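Putative membrane protein COG4129 (Clostridium difficile, PDB 3KMI) is of unknown function but, as a member of a putative aromatic acid exporter family, probably exports aromatic acids, its helical C-terminal domain being crystallised here. Local coordinates at residues A[23-28]-A[39-45]; A[125-129]-A[168-172]. Numbering follows the deposited sequence.

Contact 1. Residues A[23-28]-A[39-45]; sequences IVLIDI and NGYSRDL
Helix 7-33 and helix 41-61 form an antiparallel helical hairpin in this all-helical domain, and residues 23-28 and 39-45 meet near the turn between them. The two short helical axes approach to 9.2 Å, with 165° between their directions (signed crossing -165°). Register is set by CA-CA distances of 5.5 Å for Asp27-Tyr41 and 5.9 Å for Val24-Asp44, one helical turn apart on each side.

Residue Asn39 is extended (phi/psi -140/170); its OD1 accepts a weak hydrogen bond from Tyr41 N (3.0 Å, 147°) and lies 3.8 Å from Asp27 CB. Gly40 takes the N-cap position. Its N donates to a water at 2.8 Å, which in turn gives a weak bond to Asp27 OD1 (3.3 Å), and its O receives Asp44 N at 2.8 Å, the first turn of the new helix. An ideal CB here would lie only 3.2 Å from Asp44 OD2. Tyr41, chi1 t, aims its ring between two aliphatic side chains: CE1 is 3.6 Å from Val24 CG1 and CD1 4.1 Å from Ile28 CG1. The same ring stacks on Tyr92 of helix 68-95, whose Leu88 also touches Val24 and Ile28, so a third helix closes this apolar side.

Asp44, chi1 m, points at Asp27, also m. Most striking are these two acid groups: Asp27 OD2 and Asp44 OD2 are 2.5 Å apart, so close that one of them probably carries a proton. Asp44 OD2 additionally touches Ile23 CG2 at 3.3 Å. Last, Leu45 N lies 3.7 Å from Val24 CG2.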
ATOM      1  N   ILE A  23     -10.576   4.739  14.494  1.00  8.93           N
ATOM      2  CA  ILE A  23     -12.020   4.827  14.259  1.00  9.95           C
ATOM      3  C   ILE A  23     -12.391   4.351  12.838  1.00  9.59           C
ATOM      4  O   ILE A  23     -13.326   3.576  12.667  1.00  9.43           O
ATOM      5  CB  ILE A  23     -12.558   6.260  14.495  1.00  9.11           C
ATOM      6  CG1 ILE A  23     -12.637   6.524  16.001  1.00 11.93           C
ATOM      7  CG2 ILE A  23     -13.953   6.386  13.911  1.00 10.58           C
ATOM      8  CD1 ILE A  23     -12.898   8.016  16.405  1.00 16.20           C
ATOM      9  N   VAL A  24     -11.653   4.824  11.837  1.00  9.39           N
ATOM     10  CA  VAL A  24     -11.904   4.460  10.448  1.00  9.84           C
ATOM     11  C   VAL A  24     -11.581   2.965  10.293  1.00  9.43           C
ATOM     12  O   VAL A  24     -12.271   2.263   9.586  1.00  9.79           O
ATOM     13  CB  VAL A  24     -11.061   5.315   9.446  1.00 10.37           C
ATOM     14  CG1 VAL A  24     -11.244   4.784   8.001  1.00 11.19           C
ATOM     15  CG2 VAL A  24     -11.460   6.805   9.520  1.00 10.82           C
ATOM     16  N   LEU A  25     -10.493   2.503  10.900  1.00  8.84           N
ATOM     17  CA  LEU A  25     -10.146   1.081  10.815  1.00  9.26           C
ATOM     18  C   LEU A  25     -11.282   0.179  11.331  1.00  9.15           C
ATOM     19  O   LEU A  25     -11.645  -0.837  10.709  1.00  8.53           O
ATOM     20  CB  LEU A  25      -8.814   0.822  11.562  1.00  9.37           C
ATOM     21  CG  LEU A  25      -8.280  -0.598  11.420  1.00  9.27           C
ATOM     22  CD1 LEU A  25      -7.670  -0.838  10.012  1.00  7.15           C
ATOM     23  CD2 LEU A  25      -7.195  -0.934  12.494  1.00  6.15           C
ATOM     24  N   ILE A  26     -11.840   0.543  12.475  1.00  9.68           N
ATOM     25  CA  ILE A  26     -12.942  -0.226  13.055  1.00  9.64           C
ATOM     26  C   ILE A  26     -14.193  -0.160  12.140  1.00 10.69           C
ATOM     27  O   ILE A  26     -14.929  -1.148  12.013  1.00 10.14           O
ATOM     28  CB  ILE A  26     -13.250   0.301  14.486  1.00  9.40           C
ATOM     29  CG1 ILE A  26     -12.087  -0.060  15.424  1.00 10.03           C
ATOM     30  CG2 ILE A  26     -14.579  -0.211  14.997  1.00  9.27           C
ATOM     31  CD1 ILE A  26     -11.926   0.885  16.643  1.00 10.29           C
ATOM     32  N   ASP A  27     -14.429   1.002  11.518  1.00 10.49           N
ATOM     33  CA  ASP A  27     -15.539   1.104  10.536  1.00 11.97           C
ATOM     34  C   ASP A  27     -15.340   0.070   9.462  1.00 12.11           C
ATOM     35  O   ASP A  27     -16.307  -0.554   9.052  1.00 12.86           O
ATOM     36  CB  ASP A  27     -15.581   2.458   9.816  1.00 11.16           C
ATOM     37  CG  ASP A  27     -15.972   3.589  10.709  1.00 12.06           C
ATOM     38  OD1 ASP A  27     -16.589   3.329  11.752  1.00 11.68           O
ATOM     39  OD2 ASP A  27     -15.670   4.756  10.347  1.00 12.85           O
ATOM     40  N   ILE A  28     -14.094  -0.078   8.987  1.00 11.06           N
ATOM     41  CA  ILE A  28     -13.768  -1.104   7.978  1.00 11.54           C
ATOM     42  C   ILE A  28     -14.105  -2.545   8.457  1.00 10.83           C
ATOM     43  O   ILE A  28     -14.822  -3.313   7.768  1.00 11.02           O
ATOM     44  CB  ILE A  28     -12.312  -0.965   7.461  1.00 11.47           C
ATOM     45  CG1 ILE A  28     -12.210   0.297   6.581  1.00 14.52           C
ATOM     46  CG2 ILE A  28     -11.894  -2.202   6.662  1.00 11.58           C
ATOM     47  CD1 ILE A  28     -10.773   0.888   6.529  1.00 12.72           C
ATOM     48  N   ASN A  39     -23.186   3.159   7.424  1.00 27.01           N
ATOM     49  CA  ASN A  39     -22.045   3.178   8.297  1.00 25.39           C
ATOM     50  C   ASN A  39     -21.313   4.535   8.292  1.00 23.73           C
ATOM     51  O   ASN A  39     -21.629   5.418   7.486  1.00 24.24           O
ATOM     52  CB  ASN A  39     -21.144   1.995   7.954  1.00 26.12           C
ATOM     53  CG  ASN A  39     -19.867   2.408   7.268  1.00 27.74           C
ATOM     54  OD1 ASN A  39     -18.795   2.345   7.882  1.00 31.78           O
ATOM     55  ND2 ASN A  39     -19.959   2.843   6.002  1.00 28.13           N
ATOM     56  N   GLY A  40     -20.369   4.699   9.218  1.00 21.25           N
ATOM     57  CA  GLY A  40     -19.708   5.977   9.434  1.00 18.23           C
ATOM     58  C   GLY A  40     -18.372   6.156   8.737  1.00 16.35           C
ATOM     59  O   GLY A  40     -17.725   7.176   8.941  1.00 15.27           O
ATOM     60  N   TYR A  41     -17.978   5.201   7.898  1.00 14.24           N
ATOM     61  CA  TYR A  41     -16.703   5.267   7.175  1.00 15.01           C
ATOM     62  C   TYR A  41     -16.492   6.626   6.527  1.00 14.77           C
ATOM     63  O   TYR A  41     -15.422   7.251   6.709  1.00 15.25           O
ATOM     64  CB  TYR A  41     -16.575   4.181   6.094  1.00 14.08           C
ATOM     65  CG  TYR A  41     -15.320   4.357   5.264  1.00 13.15           C
ATOM     66  CD1 TYR A  41     -14.074   3.826   5.693  1.00 13.75           C
ATOM     67  CD2 TYR A  41     -15.361   5.018   4.047  1.00 14.18           C
ATOM     68  CE1 TYR A  41     -12.920   3.994   4.942  1.00 13.04           C
ATOM     69  CE2 TYR A  41     -14.192   5.185   3.283  1.00 14.95           C
ATOM     70  CZ  TYR A  41     -12.990   4.669   3.731  1.00 11.73           C
ATOM     71  OH  TYR A  41     -11.870   4.849   2.939  1.00 13.96           O
ATOM     72  N   SER A  42     -17.504   7.111   5.813  1.00 13.13           N
ATOM     73  CA  SER A  42     -17.332   8.318   5.023  1.00 14.01           C
ATOM     74  C   SER A  42     -17.110   9.534   5.892  1.00 14.05           C
ATOM     75  O   SER A  42     -16.167  10.317   5.686  1.00 12.46           O
ATOM     76  CB  SER A  42     -18.548   8.556   4.133  1.00 14.79           C
ATOM     77  OG  SER A  42     -18.429   7.738   2.989  1.00 21.19           O
ATOM     78  N   ARG A  43     -18.020   9.701   6.844  1.00 13.86           N
ATOM     79  CA  ARG A  43     -17.935  10.775   7.814  1.00 14.25           C
ATOM     80  C   ARG A  43     -16.622  10.705   8.565  1.00 12.47           C
ATOM     81  O   ARG A  43     -15.954  11.721   8.751  1.00 12.19           O
ATOM     82  CB  ARG A  43     -19.128  10.697   8.791  1.00 14.64           C
ATOM     83  CG  ARG A  43     -19.098  11.719   9.930  1.00 18.38           C
ATOM     84  CD  ARG A  43     -19.008  13.148   9.394  1.00 24.91           C
ATOM     85  NE  ARG A  43     -20.158  13.517   8.562  1.00 29.85           N
ATOM     86  CZ  ARG A  43     -20.083  14.208   7.422  1.00 31.60           C
ATOM     87  NH1 ARG A  43     -18.902  14.603   6.939  1.00 32.58           N
ATOM     88  NH2 ARG A  43     -21.197  14.493   6.758  1.00 32.67           N
ATOM     89  N   ASP A  44     -16.223   9.503   8.959  1.00 11.07           N
ATOM     90  CA  ASP A  44     -15.030   9.364   9.807  1.00  9.99           C
ATOM     91  C   ASP A  44     -13.730   9.609   9.058  1.00  9.53           C
ATOM     92  O   ASP A  44     -12.770  10.161   9.611  1.00  8.44           O
ATOM     93  CB  ASP A  44     -15.001   7.993  10.462  1.00  9.89           C
ATOM     94  CG  ASP A  44     -16.129   7.804  11.506  1.00 12.42           C
ATOM     95  OD1 ASP A  44     -16.649   8.815  12.040  1.00 10.28           O
ATOM     96  OD2 ASP A  44     -16.474   6.630  11.798  1.00 12.79           O
ATOM     97  N   LEU A  45     -13.685   9.177   7.799  1.00  9.74           N
ATOM     98  CA  LEU A  45     -12.581   9.503   6.904  1.00  9.70           C
ATOM     99  C   LEU A  45     -12.453  10.992   6.602  1.00  9.64           C
ATOM    100  O   LEU A  45     -11.358  11.542   6.637  1.00 10.51           O
ATOM    101  CB  LEU A  45     -12.696   8.712   5.592  1.00  9.60           C
ATOM    102  CG  LEU A  45     -11.657   9.074   4.521  1.00 10.69           C
ATOM    103  CD1 LEU A  45     -10.214   8.663   4.979  1.00 13.60           C
ATOM    104  CD2 LEU A  45     -12.016   8.399   3.190  1.00 11.87           C
TER
HETATM  105  O   HOH W   1     -19.847   2.991  11.332  1.00 32.53           O

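Contact 2. Residues A[125-129]-A[168-172]; sequences GNLLL and LVNRK
Antiparallel helix-helix packing joins helix 124-140 to the C-terminal part of helix 148-176 in this helical domain. Both segments, 125-129 and 168-172, are regular alpha-helix, with Leu129 N bonded to Gly125 O at 2.8 Å and Lys172 N to Leu168 O at 3.0 Å. Their axes come within 9.7 Å at 174°, nearly antiparallel, and the closest CA pair is Gly125-Lys172 at 5.5 Å.

Gly125 leaves room for the Lys172 side chain: Lys172 CD lies 3.9 Å from Gly125 CA, and a CB modelled on the glycine would clash with that same CD. Lys172 runs t through chi1, chi2 and chi3 across the glycine, and its CE reaches 3.1 Å from OD1 of Asn126. The Asn126 amide has its clear partner outside the segments, ND2 being hydrogen-bonded to OE2 of Glu123, just before the helix. Leu128 (m, t) directs CD1 to Leu168 CD2 at 3.7 Å; Phe120, in a loop, touches both leucines, and Phe111 of helix 103-117 also packs on Leu128. Leu129 (m, chi2 156°) brings CD2 to 3.8 Å from Leu168 CB and 4.3 Å from Val169 CG2.

Between these segments the interface thus grades from leucine and valine methyl contacts to a lysine methylene chain laid over glycine: it is mainly apolar and van der Waals in character, and the absence of a side chain at Gly125 makes room for the methylenes of Lys172.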
ATOM      1  N   GLY A 125       3.059  -4.635  18.479  1.00 10.66           N
ATOM      2  CA  GLY A 125       3.235  -4.721  17.031  1.00 11.35           C
ATOM      3  C   GLY A 125       3.691  -6.113  16.611  1.00 11.16           C
ATOM      4  O   GLY A 125       3.121  -6.729  15.697  1.00 11.79           O
ATOM      5  N   ASN A 126       4.711  -6.607  17.303  1.00 10.44           N
ATOM      6  CA  ASN A 126       5.271  -7.927  17.035  1.00  9.73           C
ATOM      7  C   ASN A 126       4.250  -9.055  17.179  1.00  9.64           C
ATOM      8  O   ASN A 126       4.156  -9.907  16.296  1.00  9.51           O
ATOM      9  CB  ASN A 126       6.453  -8.177  17.953  1.00 10.45           C
ATOM     10  CG  ASN A 126       7.662  -7.368  17.579  1.00 10.88           C
ATOM     11  OD1 ASN A 126       7.763  -6.818  16.474  1.00 12.47           O
ATOM     12  ND2 ASN A 126       8.612  -7.310  18.491  1.00 14.81           N
ATOM     13  N   LEU A 127       3.464  -9.043  18.270  1.00  9.21           N
ATOM     14  CA  LEU A 127       2.413 -10.030  18.456  1.00  8.98           C
ATOM     15  C   LEU A 127       1.423  -9.978  17.305  1.00  8.52           C
ATOM     16  O   LEU A 127       1.078 -10.995  16.723  1.00  8.65           O
ATOM     17  CB  LEU A 127       1.685  -9.835  19.799  1.00  8.86           C
ATOM     18  CG  LEU A 127       2.528 -10.226  21.028  1.00 10.60           C
ATOM     19  CD1 LEU A 127       1.756  -9.902  22.282  1.00 13.33           C
ATOM     20  CD2 LEU A 127       2.953 -11.693  21.045  1.00  7.65           C
ATOM     21  N   LEU A 128       0.958  -8.782  16.981  1.00  8.16           N
ATOM     22  CA  LEU A 128      -0.073  -8.631  15.939  1.00  8.62           C
ATOM     23  C   LEU A 128       0.474  -9.052  14.552  1.00  8.48           C
ATOM     24  O   LEU A 128      -0.222  -9.708  13.760  1.00  7.82           O
ATOM     25  CB  LEU A 128      -0.618  -7.192  15.939  1.00  7.96           C
ATOM     26  CG  LEU A 128      -1.348  -6.778  17.236  1.00  8.87           C
ATOM     27  CD1 LEU A 128      -1.722  -5.310  17.195  1.00  7.06           C
ATOM     28  CD2 LEU A 128      -2.616  -7.667  17.425  1.00  7.40           C
ATOM     29  N   LEU A 129       1.740  -8.732  14.296  1.00  8.69           N
ATOM     30  CA  LEU A 129       2.374  -9.182  13.055  1.00  9.43           C
ATOM     31  C   LEU A 129       2.473 -10.722  12.965  1.00  9.92           C
ATOM     32  O   LEU A 129       2.187 -11.289  11.907  1.00 10.33           O
ATOM     33  CB  LEU A 129       3.734  -8.486  12.832  1.00  9.55           C
ATOM     34  CG  LEU A 129       3.691  -6.993  12.465  1.00  8.67           C
ATOM     35  CD1 LEU A 129       4.996  -6.292  12.852  1.00 10.65           C
ATOM     36  CD2 LEU A 129       3.362  -6.799  10.984  1.00  7.87           C
ATOM     37  N   LEU A 168       0.424  -2.245  10.444  1.00  8.78           N
ATOM     38  CA  LEU A 168       1.009  -2.591  11.737  1.00  9.54           C
ATOM     39  C   LEU A 168       2.454  -2.131  11.828  1.00  9.79           C
ATOM     40  O   LEU A 168       2.892  -1.720  12.893  1.00  9.98           O
ATOM     41  CB  LEU A 168       0.913  -4.103  12.031  1.00  8.52           C
ATOM     42  CG  LEU A 168      -0.503  -4.646  12.306  1.00  8.33           C
ATOM     43  CD1 LEU A 168      -0.557  -6.192  12.176  1.00  4.94           C
ATOM     44  CD2 LEU A 168      -1.059  -4.195  13.697  1.00  6.58           C
ATOM     45  N   VAL A 169       3.171  -2.164  10.704  1.00 10.45           N
ATOM     46  CA  VAL A 169       4.557  -1.689  10.676  1.00 11.06           C
ATOM     47  C   VAL A 169       4.559  -0.199  10.968  1.00 10.90           C
ATOM     48  O   VAL A 169       5.428   0.293  11.722  1.00 10.37           O
ATOM     49  CB  VAL A 169       5.245  -1.999   9.327  1.00 11.56           C
ATOM     50  CG1 VAL A 169       6.589  -1.238   9.180  1.00 12.16           C
ATOM     51  CG2 VAL A 169       5.424  -3.510   9.172  1.00  9.72           C
ATOM     52  N   ASN A 170       3.596   0.493  10.362  1.00 10.10           N
ATOM     53  CA  ASN A 170       3.414   1.937  10.528  1.00 11.31           C
ATOM     54  C   ASN A 170       3.031   2.304  11.960  1.00 11.00           C
ATOM     55  O   ASN A 170       3.542   3.277  12.523  1.00 11.81           O
ATOM     56  CB  ASN A 170       2.343   2.501   9.556  1.00 10.57           C
ATOM     57  CG  ASN A 170       2.857   2.656   8.128  1.00 12.11           C
ATOM     58  OD1 ASN A 170       4.051   2.644   7.892  1.00  8.85           O
ATOM     59  ND2 ASN A 170       1.944   2.793   7.166  1.00  8.55           N
ATOM     60  N   ARG A 171       2.138   1.532  12.561  1.00 12.25           N
ATOM     61  CA  ARG A 171       1.662   1.866  13.904  1.00 12.39           C
ATOM     62  C   ARG A 171       2.807   1.648  14.910  1.00 13.98           C
ATOM     63  O   ARG A 171       2.963   2.420  15.848  1.00 13.78           O
ATOM     64  CB  ARG A 171       0.406   1.076  14.271  1.00 13.14           C
ATOM     65  CG  ARG A 171      -0.125   1.418  15.691  1.00 11.62           C
ATOM     66  CD  ARG A 171      -1.595   1.211  15.809  1.00 11.25           C
ATOM     67  NE  ARG A 171      -2.371   2.276  15.180  1.00  9.84           N
ATOM     68  CZ  ARG A 171      -3.682   2.427  15.308  1.00  9.46           C
ATOM     69  NH1 ARG A 171      -4.389   1.590  16.081  1.00 10.30           N
ATOM     70  NH2 ARG A 171      -4.292   3.459  14.707  1.00  7.21           N
ATOM     71  N   LYS A 172       3.612   0.617  14.664  1.00 14.69           N
ATOM     72  CA  LYS A 172       4.785   0.326  15.473  1.00 16.64           C
ATOM     73  C   LYS A 172       5.840   1.432  15.351  1.00 17.75           C
ATOM     74  O   LYS A 172       6.427   1.828  16.361  1.00 18.06           O
ATOM     75  CB  LYS A 172       5.324  -1.048  15.102  1.00 16.35           C
ATOM     76  CG  LYS A 172       6.332  -1.628  16.045  1.00 17.33           C
ATOM     77  CD  LYS A 172       6.503  -3.095  15.712  1.00 17.32           C
ATOM     78  CE  LYS A 172       7.563  -3.701  16.587  1.00 14.53           C
ATOM     79  NZ  LYS A 172       8.832  -3.729  15.846  1.00 14.71           N
TER

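Overall arrangement
Contact 1 and contact 2 share no helix: contact 1 pairs helices 7-33 and 41-61, contact 2 helices 124-140 and 148-176. Their centres are 21 Å apart, on opposite sides of the chain's centre. Both are partly buried, near-antiparallel helix pairs burying similar areas (324 and 337 Å²). Both contain a glycine, but a side chain at Gly40 would be crowded by Asp44 of its own segment, one at Gly125 by Lys172 across the interface. Contact 1 sets two acids together beside a bridging water; contact 2 has a lysine beside an amide. Helices 68-95 and 103-117 pack against segments of both, helix 68-95 on the Val24, Ile28 and Tyr41 side of contact 1, helix 103-117 on the Leu128 and Leu168 side of contact 2.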